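Melanin biosynthesis protein TyrA, putative (Shewanella oneidensis, PDB 2IIZ) binds heme b and probably acts as a dye-decolorizing peroxidase. Local coordinates at residues N32-L37 / A68-S73; D110-L115 / E135-R140; P173-G178 / L304-Q309. All coordinates share one frame; numbering follows the deposited sequence.

Contact 1. Residues N32-L37 / A68-S73; sequences NVESQL and ANYWDS
E34 brings its side chain against the hydroxyl end of Y70 where two connections of the N-terminal ferredoxin-like half meet: the first turn of helix 34-54 and the turn from strand 61-67 into helix 71-74. The carbon part of the glutamate does the touching. Its CG lies 3.2 Å from the phenolic OH of Y70 and 3.4 Å from the backbone O of S73. A bend at chi2 (90°) turns the carboxylate back toward its own backbone, leaving CG facing the phenol; the carboxylate and ring planes are 15° apart, and OE2 is 3.8 Å from CB of S73. L37, one turn further along the helix, adds a looser apolar neighbour, its CD2 4.0 Å from the same OH. That buried hydroxyl has no hydrogen-bond partner in the model; no hydrogen bond crosses the contact, which rests on van der Waals packing.

Further out, Y70 and L37 both rest on A29 of strand 21-29. With chi1 at -171°, the ring of Y70 swings away from its own backbone N and reaches across to the helix. V33 at the N-cap sets the helix start, its carbonyl O accepting from the backbone N of both Q36 and L37.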
loop_
_atom_site.group_PDB
_atom_site.type_symbol
_atom_site.label_atom_id
_atom_site.label_comp_id
_atom_site.label_asym_id
_atom_site.label_seq_id
_atom_site.Cartn_x
_atom_site.Cartn_y
_atom_site.Cartn_z
ATOM N N ASN A 32 7.615 -6.171 -30.969
ATOM C CA ASN A 32 7.922 -7.457 -31.631
ATOM C C ASN A 32 8.372 -8.591 -30.695
ATOM O O ASN A 32 9.257 -9.381 -31.043
ATOM C CB ASN A 32 8.964 -7.247 -32.738
ATOM C CG ASN A 32 8.600 -6.104 -33.682
ATOM O OD1 ASN A 32 7.436 -5.928 -34.053
ATOM N ND2 ASN A 32 9.602 -5.324 -34.076
ATOM N N VAL A 33 7.750 -8.665 -29.517
ATOM C CA VAL A 33 8.129 -9.632 -28.467
ATOM C C VAL A 33 7.094 -10.755 -28.290
ATOM O O VAL A 33 7.177 -11.546 -27.359
ATOM C CB VAL A 33 8.310 -8.925 -27.085
ATOM C CG1 VAL A 33 9.188 -9.756 -26.163
ATOM C CG2 VAL A 33 8.944 -7.560 -27.244
ATOM N N GLU A 34 6.125 -10.828 -29.190
ATOM C CA GLU A 34 4.948 -11.673 -28.985
ATOM C C GLU A 34 5.292 -13.169 -29.005
ATOM O O GLU A 34 4.676 -13.979 -28.311
ATOM C CB GLU A 34 3.874 -11.336 -30.023
ATOM C CG GLU A 34 3.471 -9.856 -30.014
ATOM C CD GLU A 34 4.314 -8.993 -30.953
ATOM O OE1 GLU A 34 5.425 -9.428 -31.326
ATOM O OE2 GLU A 34 3.866 -7.879 -31.317
ATOM N N SER A 35 6.285 -13.524 -29.804
ATOM C CA SER A 35 6.775 -14.892 -29.854
ATOM C C SER A 35 7.301 -15.395 -28.494
ATOM O O SER A 35 7.187 -16.582 -28.168
ATOM C CB SER A 35 7.877 -14.991 -30.899
ATOM O OG SER A 35 8.346 -16.315 -30.968
ATOM N N GLN A 36 7.873 -14.481 -27.717
ATOM C CA GLN A 36 8.520 -14.815 -26.449
ATOM C C GLN A 36 7.561 -14.641 -25.262
ATOM O O GLN A 36 7.691 -15.304 -24.236
ATOM C CB GLN A 36 9.759 -13.930 -26.263
ATOM C CG GLN A 36 10.667 -13.845 -27.499
ATOM C CD GLN A 36 11.801 -12.849 -27.325
ATOM O OE1 GLN A 36 11.940 -11.900 -28.106
ATOM N NE2 GLN A 36 12.620 -13.060 -26.297
ATOM N N LEU A 37 6.599 -13.745 -25.415
ATOM C CA LEU A 37 5.677 -13.421 -24.343
ATOM C C LEU A 37 4.609 -14.489 -24.147
ATOM O O LEU A 37 4.308 -14.888 -23.025
ATOM C CB LEU A 37 5.007 -12.084 -24.643
ATOM C CG LEU A 37 4.239 -11.429 -23.502
ATOM C CD1 LEU A 37 5.020 -11.450 -22.182
ATOM C CD2 LEU A 37 3.897 -10.007 -23.920
ATOM N N ALA A 68 -7.705 -5.523 -24.987
ATOM C CA ALA A 68 -8.485 -5.660 -26.226
ATOM C C ALA A 68 -7.669 -5.270 -27.465
ATOM O O ALA A 68 -7.752 -5.922 -28.517
ATOM C CB ALA A 68 -9.753 -4.822 -26.142
ATOM N N ASN A 69 -6.881 -4.206 -27.331
ATOM C CA ASN A 69 -6.098 -3.660 -28.446
ATOM C C ASN A 69 -4.768 -4.387 -28.720
ATOM O O ASN A 69 -4.046 -4.039 -29.651
ATOM C CB ASN A 69 -5.845 -2.158 -28.211
ATOM C CG ASN A 69 -7.031 -1.295 -28.612
ATOM O OD1 ASN A 69 -8.071 -1.809 -29.029
ATOM N ND2 ASN A 69 -6.878 0.022 -28.490
ATOM N N TYR A 70 -4.448 -5.387 -27.907
ATOM C CA TYR A 70 -3.226 -6.169 -28.089
ATOM C C TYR A 70 -3.490 -7.642 -28.374
ATOM O O TYR A 70 -2.574 -8.366 -28.760
ATOM C CB TYR A 70 -2.385 -6.053 -26.831
ATOM C CG TYR A 70 -1.009 -6.625 -26.958
ATOM C CD1 TYR A 70 -0.109 -6.111 -27.882
ATOM C CD2 TYR A 70 -0.602 -7.681 -26.150
ATOM C CE1 TYR A 70 1.167 -6.636 -28.003
ATOM C CE2 TYR A 70 0.665 -8.211 -26.261
ATOM C CZ TYR A 70 1.546 -7.688 -27.188
ATOM O OH TYR A 70 2.806 -8.215 -27.296
ATOM N N TRP A 71 -4.732 -8.093 -28.181
ATOM C CA TRP A 71 -5.080 -9.496 -28.427
ATOM C C TRP A 71 -4.492 -9.992 -29.748
ATOM O O TRP A 71 -3.872 -11.050 -29.789
ATOM C CB TRP A 71 -6.603 -9.721 -28.438
ATOM C CG TRP A 71 -6.945 -11.175 -28.588
ATOM C CD1 TRP A 71 -7.186 -11.856 -29.757
ATOM C CD2 TRP A 71 -7.073 -12.134 -27.531
ATOM N NE1 TRP A 71 -7.460 -13.170 -29.484
ATOM C CE2 TRP A 71 -7.395 -13.366 -28.124
ATOM C CE3 TRP A 71 -6.949 -12.065 -26.130
ATOM C CZ2 TRP A 71 -7.593 -14.524 -27.371
ATOM C CZ3 TRP A 71 -7.147 -13.226 -25.379
ATOM C CH2 TRP A 71 -7.465 -14.430 -26.005
ATOM N N ASP A 72 -4.690 -9.221 -30.811
ATOM C CA ASP A 72 -4.323 -9.668 -32.169
ATOM C C ASP A 72 -2.829 -9.667 -32.520
ATOM O O ASP A 72 -2.429 -10.247 -33.522
ATOM C CB ASP A 72 -5.117 -8.867 -33.196
ATOM C CG ASP A 72 -6.587 -9.200 -33.158
ATOM O OD1 ASP A 72 -6.922 -10.332 -32.750
ATOM O OD2 ASP A 72 -7.405 -8.339 -33.529
ATOM N N SER A 73 -2.016 -9.020 -31.701
ATOM C CA SER A 73 -0.570 -9.138 -31.804
ATOM C C SER A 73 -0.122 -10.460 -31.177
ATOM O O SER A 73 0.758 -11.137 -31.701
ATOM C CB SER A 73 0.095 -7.961 -31.092
ATOM O OG SER A 73 -0.353 -6.727 -31.634
#

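Contact 2. Residues D110-L115 / E135-R140; sequences DRYDIL and EERGFR. With EDO (1,2-ethanediol), chain E; EDO (1,2-ethanediol), chain D.
Helix 112-125 and strand 130-139 of the N-terminal ferredoxin-like half meet through a single pair of side chains, Y112 and R137, in a worked example of an arginine held at several points. The two chains run at about a right angle. CD and NH1 of R137 both approach the phenol end of Y112: CD lies 3.3 Å from Y112 OH, and NH1 stands 3.4 Å from Y112 CE1. The ring and guanidinium planes are 59° apart, so the groups are not stacked.

The rotation of the guanidinium is set from its other side. E135, two residues back on the strand and so on the same face, forms a salt bridge in which one oxygen takes two nitrogens: R137 NH2 reaches E135 OE2 at 3.0 Å and R137 NE reaches it at 3.3 Å, with that oxygen in the guanidinium plane. The remaining nitrogen, NH1, is hydrogen-bonded to H116 ND1 on the helix. Putting a leucine in place of R137 removes all three nitrogens and is likely to leave E135 OE2 and H116 ND1 without these mates and the end of Y112 less firmly backed.

The surroundings belong to the dimer. F139 of the second subunit meets the Y112 ring, and E135 OE1 accepts from L251 N of that subunit. At the start of the helix an ethanediol, probably from the crystallisation liquor, links D113 N and D110 O by weak bonds. Strand 103-109, helix 112-125 and strand 130-139 together form the second split beta-alpha-beta unit of a ferredoxin-like fold.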
loop_
_atom_site.group_PDB
_atom_site.type_symbol
_atom_site.label_atom_id
_atom_site.label_comp_id
_atom_site.label_asym_id
_atom_site.label_seq_id
_atom_site.Cartn_x
_atom_site.Cartn_y
_atom_site.Cartn_z
ATOM N N ASP A 110 -5.496 -12.539 1.500
ATOM C CA ASP A 110 -5.722 -11.993 2.843
ATOM C C ASP A 110 -4.412 -11.584 3.552
ATOM O O ASP A 110 -4.433 -11.074 4.678
ATOM C CB ASP A 110 -6.507 -13.010 3.666
ATOM C CG ASP A 110 -7.882 -13.277 3.066
ATOM O OD1 ASP A 110 -8.355 -12.444 2.259
ATOM O OD2 ASP A 110 -8.495 -14.310 3.385
ATOM N N ARG A 111 -3.286 -11.806 2.879
ATOM C CA ARG A 111 -1.975 -11.403 3.377
ATOM C C ARG A 111 -1.336 -10.549 2.312
ATOM O O ARG A 111 -1.324 -10.903 1.132
ATOM C CB ARG A 111 -1.081 -12.614 3.653
ATOM C CG ARG A 111 -1.490 -13.407 4.871
ATOM C CD ARG A 111 -0.536 -14.525 5.204
ATOM N NE ARG A 111 0.835 -14.046 5.421
ATOM C CZ ARG A 111 1.804 -14.794 5.950
ATOM N NH1 ARG A 111 1.566 -16.044 6.323
ATOM N NH2 ARG A 111 3.023 -14.294 6.120
ATOM N N TYR A 112 -0.800 -9.425 2.750
ATOM C CA TYR A 112 -0.210 -8.417 1.873
ATOM C C TYR A 112 1.218 -8.758 1.576
ATOM O O TYR A 112 1.706 -8.466 0.507
ATOM C CB TYR A 112 -0.273 -7.093 2.614
ATOM C CG TYR A 112 0.263 -5.838 1.966
ATOM C CD1 TYR A 112 1.633 -5.556 1.968
ATOM C CD2 TYR A 112 -0.604 -4.904 1.385
ATOM C CE1 TYR A 112 2.126 -4.384 1.391
ATOM C CE2 TYR A 112 -0.123 -3.717 0.799
ATOM C CZ TYR A 112 1.245 -3.459 0.804
ATOM O OH TYR A 112 1.757 -2.294 0.232
ATOM N N ASP A 113 1.889 -9.380 2.534
ATOM C CA ASP A 113 3.287 -9.701 2.352
ATOM C C ASP A 113 3.444 -10.722 1.224
ATOM O O ASP A 113 4.389 -10.664 0.433
ATOM C CB ASP A 113 3.974 -10.115 3.685
ATOM C CG ASP A 113 3.292 -11.291 4.434
ATOM O OD1 ASP A 113 2.250 -11.859 3.992
ATOM O OD2 ASP A 113 3.850 -11.653 5.519
ATOM N N ILE A 114 2.499 -11.646 1.147
ATOM C CA ILE A 114 2.534 -12.667 0.133
ATOM C C ILE A 114 2.287 -12.103 -1.257
ATOM O O ILE A 114 2.853 -12.586 -2.225
ATOM C CB ILE A 114 1.516 -13.764 0.464
ATOM C CG1 ILE A 114 2.079 -14.626 1.589
ATOM C CG2 ILE A 114 1.196 -14.603 -0.747
ATOM C CD1 ILE A 114 1.068 -15.572 2.162
ATOM N N LEU A 115 1.441 -11.083 -1.361
ATOM C CA LEU A 115 1.213 -10.410 -2.661
ATOM C C LEU A 115 2.444 -9.608 -3.106
ATOM O O LEU A 115 2.773 -9.541 -4.295
ATOM C CB LEU A 115 0.020 -9.475 -2.566
ATOM C CG LEU A 115 -1.347 -10.110 -2.342
ATOM C CD1 LEU A 115 -2.384 -9.041 -1.979
ATOM C CD2 LEU A 115 -1.809 -10.869 -3.568
ATOM N N GLU A 135 0.827 0.425 -11.187
ATOM C CA GLU A 135 0.647 -0.488 -10.078
ATOM C C GLU A 135 -0.218 0.191 -9.039
ATOM O O GLU A 135 -0.006 1.366 -8.721
ATOM C CB GLU A 135 1.982 -0.867 -9.451
ATOM C CG GLU A 135 1.792 -1.603 -8.126
ATOM C CD GLU A 135 3.059 -2.221 -7.554
ATOM O OE1 GLU A 135 4.188 -1.823 -7.972
ATOM O OE2 GLU A 135 2.900 -3.112 -6.674
ATOM N N GLU A 136 -1.195 -0.541 -8.515
ATOM C CA GLU A 136 -2.026 -0.046 -7.409
ATOM C C GLU A 136 -2.309 -1.199 -6.457
ATOM O O GLU A 136 -2.270 -2.363 -6.866
ATOM C CB GLU A 136 -3.349 0.542 -7.920
ATOM C CG GLU A 136 -3.215 1.732 -8.886
ATOM C CD GLU A 136 -2.706 3.022 -8.234
ATOM O OE1 GLU A 136 -2.663 3.082 -6.990
ATOM O OE2 GLU A 136 -2.353 3.976 -8.977
ATOM N N ARG A 137 -2.593 -0.864 -5.198
ATOM C CA ARG A 137 -2.913 -1.857 -4.169
ATOM C C ARG A 137 -4.290 -1.582 -3.588
ATOM O O ARG A 137 -4.579 -0.468 -3.136
ATOM C CB ARG A 137 -1.822 -1.874 -3.077
ATOM C CG ARG A 137 -0.442 -2.198 -3.693
ATOM C CD ARG A 137 0.595 -2.900 -2.785
ATOM N NE ARG A 137 1.714 -3.363 -3.623
ATOM C CZ ARG A 137 2.774 -4.072 -3.220
ATOM N NH1 ARG A 137 2.918 -4.450 -1.941
ATOM N NH2 ARG A 137 3.703 -4.407 -4.125
ATOM N N GLY A 138 -5.130 -2.612 -3.621
ATOM C CA GLY A 138 -6.497 -2.556 -3.115
ATOM C C GLY A 138 -6.561 -3.064 -1.686
ATOM O O GLY A 138 -5.696 -3.842 -1.230
ATOM N N PHE A 139 -7.585 -2.628 -0.965
ATOM C CA PHE A 139 -7.788 -3.108 0.387
ATOM C C PHE A 139 -9.266 -3.118 0.755
ATOM O O PHE A 139 -10.002 -2.214 0.366
ATOM C CB PHE A 139 -7.012 -2.244 1.358
ATOM C CG PHE A 139 -7.431 -0.801 1.362
ATOM C CD1 PHE A 139 -6.945 0.081 0.409
ATOM C CD2 PHE A 139 -8.306 -0.324 2.327
ATOM C CE1 PHE A 139 -7.327 1.421 0.410
ATOM C CE2 PHE A 139 -8.692 1.025 2.339
ATOM C CZ PHE A 139 -8.199 1.892 1.379
ATOM N N ARG A 140 -9.685 -4.145 1.491
ATOM C CA ARG A 140 -10.994 -4.147 2.136
ATOM C C ARG A 140 -11.095 -2.997 3.132
ATOM O O ARG A 140 -10.189 -2.797 3.934
ATOM C CB ARG A 140 -11.234 -5.451 2.882
ATOM C CG ARG A 140 -12.605 -5.527 3.549
ATOM C CD ARG A 140 -12.889 -6.896 4.152
ATOM N NE ARG A 140 -13.115 -7.906 3.121
ATOM C CZ ARG A 140 -13.329 -9.204 3.352
ATOM N NH1 ARG A 140 -13.349 -9.677 4.590
ATOM N NH2 ARG A 140 -13.526 -10.042 2.334
HETATM C C1 EDO E . 0.354 -9.513 6.203
HETATM O O1 EDO E . 1.396 -8.757 5.556
HETATM C C2 EDO E . -0.943 -8.695 6.161
HETATM O O2 EDO E . -2.124 -9.483 6.409
HETATM C C1 EDO D . -11.319 -12.594 4.682
HETATM O O1 EDO D . -12.629 -12.886 4.208
HETATM C C2 EDO D . -11.145 -13.173 6.082
HETATM O O2 EDO D . -9.751 -13.256 6.410
#

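Contact 3. Residues P173-G178 / L304-Q309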
loop_
_atom_site.group_PDB
_atom_site.type_symbol
_atom_site.label_atom_id
_atom_site.label_comp_id
_atom_site.label_asym_id
_atom_site.label_seq_id
_atom_site.Cartn_x
_atom_site.Cartn_y
_atom_site.Cartn_z
ATOM N N PRO A 173 -17.249 -21.676 -28.076
ATOM C CA PRO A 173 -16.587 -22.879 -27.571
ATOM C C PRO A 173 -15.086 -22.699 -27.284
ATOM O O PRO A 173 -14.610 -23.096 -26.208
ATOM C CB PRO A 173 -16.815 -23.900 -28.693
ATOM C CG PRO A 173 -18.045 -23.438 -29.388
ATOM C CD PRO A 173 -18.044 -21.942 -29.289
ATOM N N GLU A 174 -14.354 -22.106 -28.231
ATOM C CA GLU A 174 -12.897 -21.991 -28.098
ATOM C C GLU A 174 -12.478 -21.239 -26.828
ATOM O O GLU A 174 -11.410 -21.520 -26.291
ATOM C CB GLU A 174 -12.257 -21.337 -29.340
ATOM C CG GLU A 174 -10.741 -21.071 -29.173
ATOM C CD GLU A 174 -9.991 -20.800 -30.472
ATOM O OE1 GLU A 174 -10.629 -20.576 -31.528
ATOM O OE2 GLU A 174 -8.740 -20.811 -30.427
ATOM N N PHE A 175 -13.313 -20.307 -26.364
ATOM C CA PHE A 175 -12.983 -19.435 -25.211
ATOM C C PHE A 175 -13.829 -19.639 -23.946
ATOM O O PHE A 175 -13.804 -18.812 -23.022
ATOM C CB PHE A 175 -13.042 -17.975 -25.661
ATOM C CG PHE A 175 -12.104 -17.678 -26.784
ATOM C CD1 PHE A 175 -10.785 -17.325 -26.520
ATOM C CD2 PHE A 175 -12.530 -17.762 -28.105
ATOM C CE1 PHE A 175 -9.904 -17.055 -27.546
ATOM C CE2 PHE A 175 -11.658 -17.495 -29.148
ATOM C CZ PHE A 175 -10.338 -17.137 -28.873
ATOM N N LYS A 176 -14.564 -20.740 -23.902
ATOM C CA LYS A 176 -15.297 -21.160 -22.710
ATOM C C LYS A 176 -14.323 -21.252 -21.547
ATOM O O LYS A 176 -13.220 -21.783 -21.696
ATOM C CB LYS A 176 -15.983 -22.518 -22.963
ATOM C CG LYS A 176 -16.614 -23.177 -21.738
ATOM C CD LYS A 176 -17.470 -24.408 -22.108
ATOM C CE LYS A 176 -17.694 -25.322 -20.893
ATOM N N GLY A 177 -14.729 -20.733 -20.394
ATOM C CA GLY A 177 -13.833 -20.610 -19.237
ATOM C C GLY A 177 -13.209 -19.225 -19.102
ATOM O O GLY A 177 -12.568 -18.925 -18.108
ATOM N N GLY A 178 -13.395 -18.374 -20.104
ATOM C CA GLY A 178 -12.846 -17.020 -20.084
ATOM C C GLY A 178 -13.887 -16.004 -19.680
ATOM O O GLY A 178 -15.076 -16.288 -19.723
ATOM N N LEU A 304 -7.190 -21.125 -18.356
ATOM C CA LEU A 304 -5.798 -21.505 -18.209
ATOM C C LEU A 304 -5.402 -22.285 -19.448
ATOM O O LEU A 304 -4.331 -22.082 -20.022
ATOM C CB LEU A 304 -5.627 -22.367 -16.961
ATOM C CG LEU A 304 -4.190 -22.637 -16.523
ATOM C CD1 LEU A 304 -3.443 -21.341 -16.230
ATOM C CD2 LEU A 304 -4.183 -23.527 -15.305
ATOM N N ASP A 305 -6.289 -23.176 -19.859
ATOM C CA ASP A 305 -5.998 -24.099 -20.948
ATOM C C ASP A 305 -5.726 -23.392 -22.265
ATOM O O ASP A 305 -4.830 -23.790 -22.998
ATOM C CB ASP A 305 -7.124 -25.112 -21.081
ATOM C CG ASP A 305 -7.228 -26.003 -19.863
ATOM O OD1 ASP A 305 -7.795 -25.567 -18.833
ATOM O OD2 ASP A 305 -6.731 -27.140 -19.942
ATOM N N PHE A 306 -6.485 -22.344 -22.569
ATOM C CA PHE A 306 -6.175 -21.534 -23.744
ATOM C C PHE A 306 -4.763 -20.929 -23.708
ATOM O O PHE A 306 -4.014 -21.014 -24.686
ATOM C CB PHE A 306 -7.162 -20.388 -23.938
ATOM C CG PHE A 306 -6.847 -19.572 -25.148
ATOM C CD1 PHE A 306 -7.318 -19.958 -26.395
ATOM C CD2 PHE A 306 -6.058 -18.436 -25.048
ATOM C CE1 PHE A 306 -7.022 -19.219 -27.530
ATOM C CE2 PHE A 306 -5.757 -17.689 -26.163
ATOM C CZ PHE A 306 -6.243 -18.081 -27.417
ATOM N N LEU A 307 -4.415 -20.314 -22.578
ATOM C CA LEU A 307 -3.119 -19.645 -22.433
ATOM C C LEU A 307 -1.936 -20.604 -22.558
ATOM O O LEU A 307 -0.863 -20.213 -23.037
ATOM C CB LEU A 307 -3.044 -18.936 -21.084
ATOM C CG LEU A 307 -3.935 -17.703 -20.926
ATOM C CD2 LEU A 307 -3.416 -16.567 -21.790
HETATM N N MSE A 308 -2.144 -21.849 -22.130
HETATM C CA MSE A 308 -1.075 -22.854 -22.053
HETATM C C MSE A 308 -0.743 -23.624 -23.344
HETATM O O MSE A 308 0.297 -24.280 -23.433
HETATM C CB MSE A 308 -1.418 -23.861 -20.962
HETATM C CG MSE A 308 -1.253 -23.322 -19.569
HETATM SE SE MSE A 308 -1.538 -24.784 -18.358
HETATM C CE MSE A 308 -0.922 -23.992 -16.857
ATOM N N GLN A 309 -1.605 -23.556 -24.342
ATOM C CA GLN A 309 -1.368 -24.307 -25.569
ATOM C C GLN A 309 -0.197 -23.772 -26.425
ATOM O O GLN A 309 -0.091 -24.117 -27.602
ATOM C CB GLN A 309 -2.652 -24.349 -26.396
ATOM C CG GLN A 309 -2.997 -23.028 -27.056
ATOM C CD GLN A 309 -4.472 -22.884 -27.357
ATOM O OE1 GLN A 309 -5.116 -23.813 -27.827
ATOM N NE2 GLN A 309 -5.012 -21.710 -27.086
HETATM O O HOH W 1 -7.259 -22.517 -28.637
#
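An oblique aromatic pair, F175 with F306, joins the loop before strand 179-188 to the short helix 304-308 near the end of the chain, and it illustrates how one ring can be fixed on its faces and its rim at once. The ring centroids are 5.1 Å apart with planes at 41°, too tilted for a stack and too flat for an edge-to-face pair. CE1 of F175 comes over one face of F306, 3.6 Å from F306 CE1. On the opposite face sits the amide of Q309, its NE2 3.0 Å above the plane and offset toward the rim, folded back by chi1 of 73° and weakly bonded to the backbone O of F306. The third neighbour is E174: its OE2 lies at the rim, near the ring plane, 3.7 Å from F306 CE1.

Polar groups tie the same pieces together. One water donates to E174 OE2 (2.9 Å) and to Q309 OE1 (2.6 Å), bridging the two segments, while OE2 also has S78 OG as a partner. The methylene CG of E174 covers part of one face of F175, so this glutamate touches both rings.

Y75 meets F306 edge-to-face, and L304 of the same helix packs on A45 and Y49 of helix 34-54. Behind F175 the backbone closes a tight bend, with G178 N bonded to F175 O at 3.0 Å. This is a type II beta turn with glycine, G177, at its third position, here delivering the chain into the first strand of the C-terminal ferredoxin-like half.

Overall arrangement
Contacts 1 and 3 are neighbours, their centres about 17 Å apart, and W71 joins them: its CZ2 packs 3.4 Å from F175 CE1 and its CH2 3.7 Å from F306 CE2. Helix 34-54 serves both, meeting the 68-73 turn in contact 1 and carrying helix 304-308 of contact 3. Contact 2 stands apart, about 17 Å from either at the nearest atoms. Chemistry follows place. Contact 3, the most buried, relies on rings trimmed with polar groups; contact 1, partly buried, on carbon against a hydroxyl; contact 2, beside the second subunit, on a phenol against an arginine whose charge is paired within its own strand.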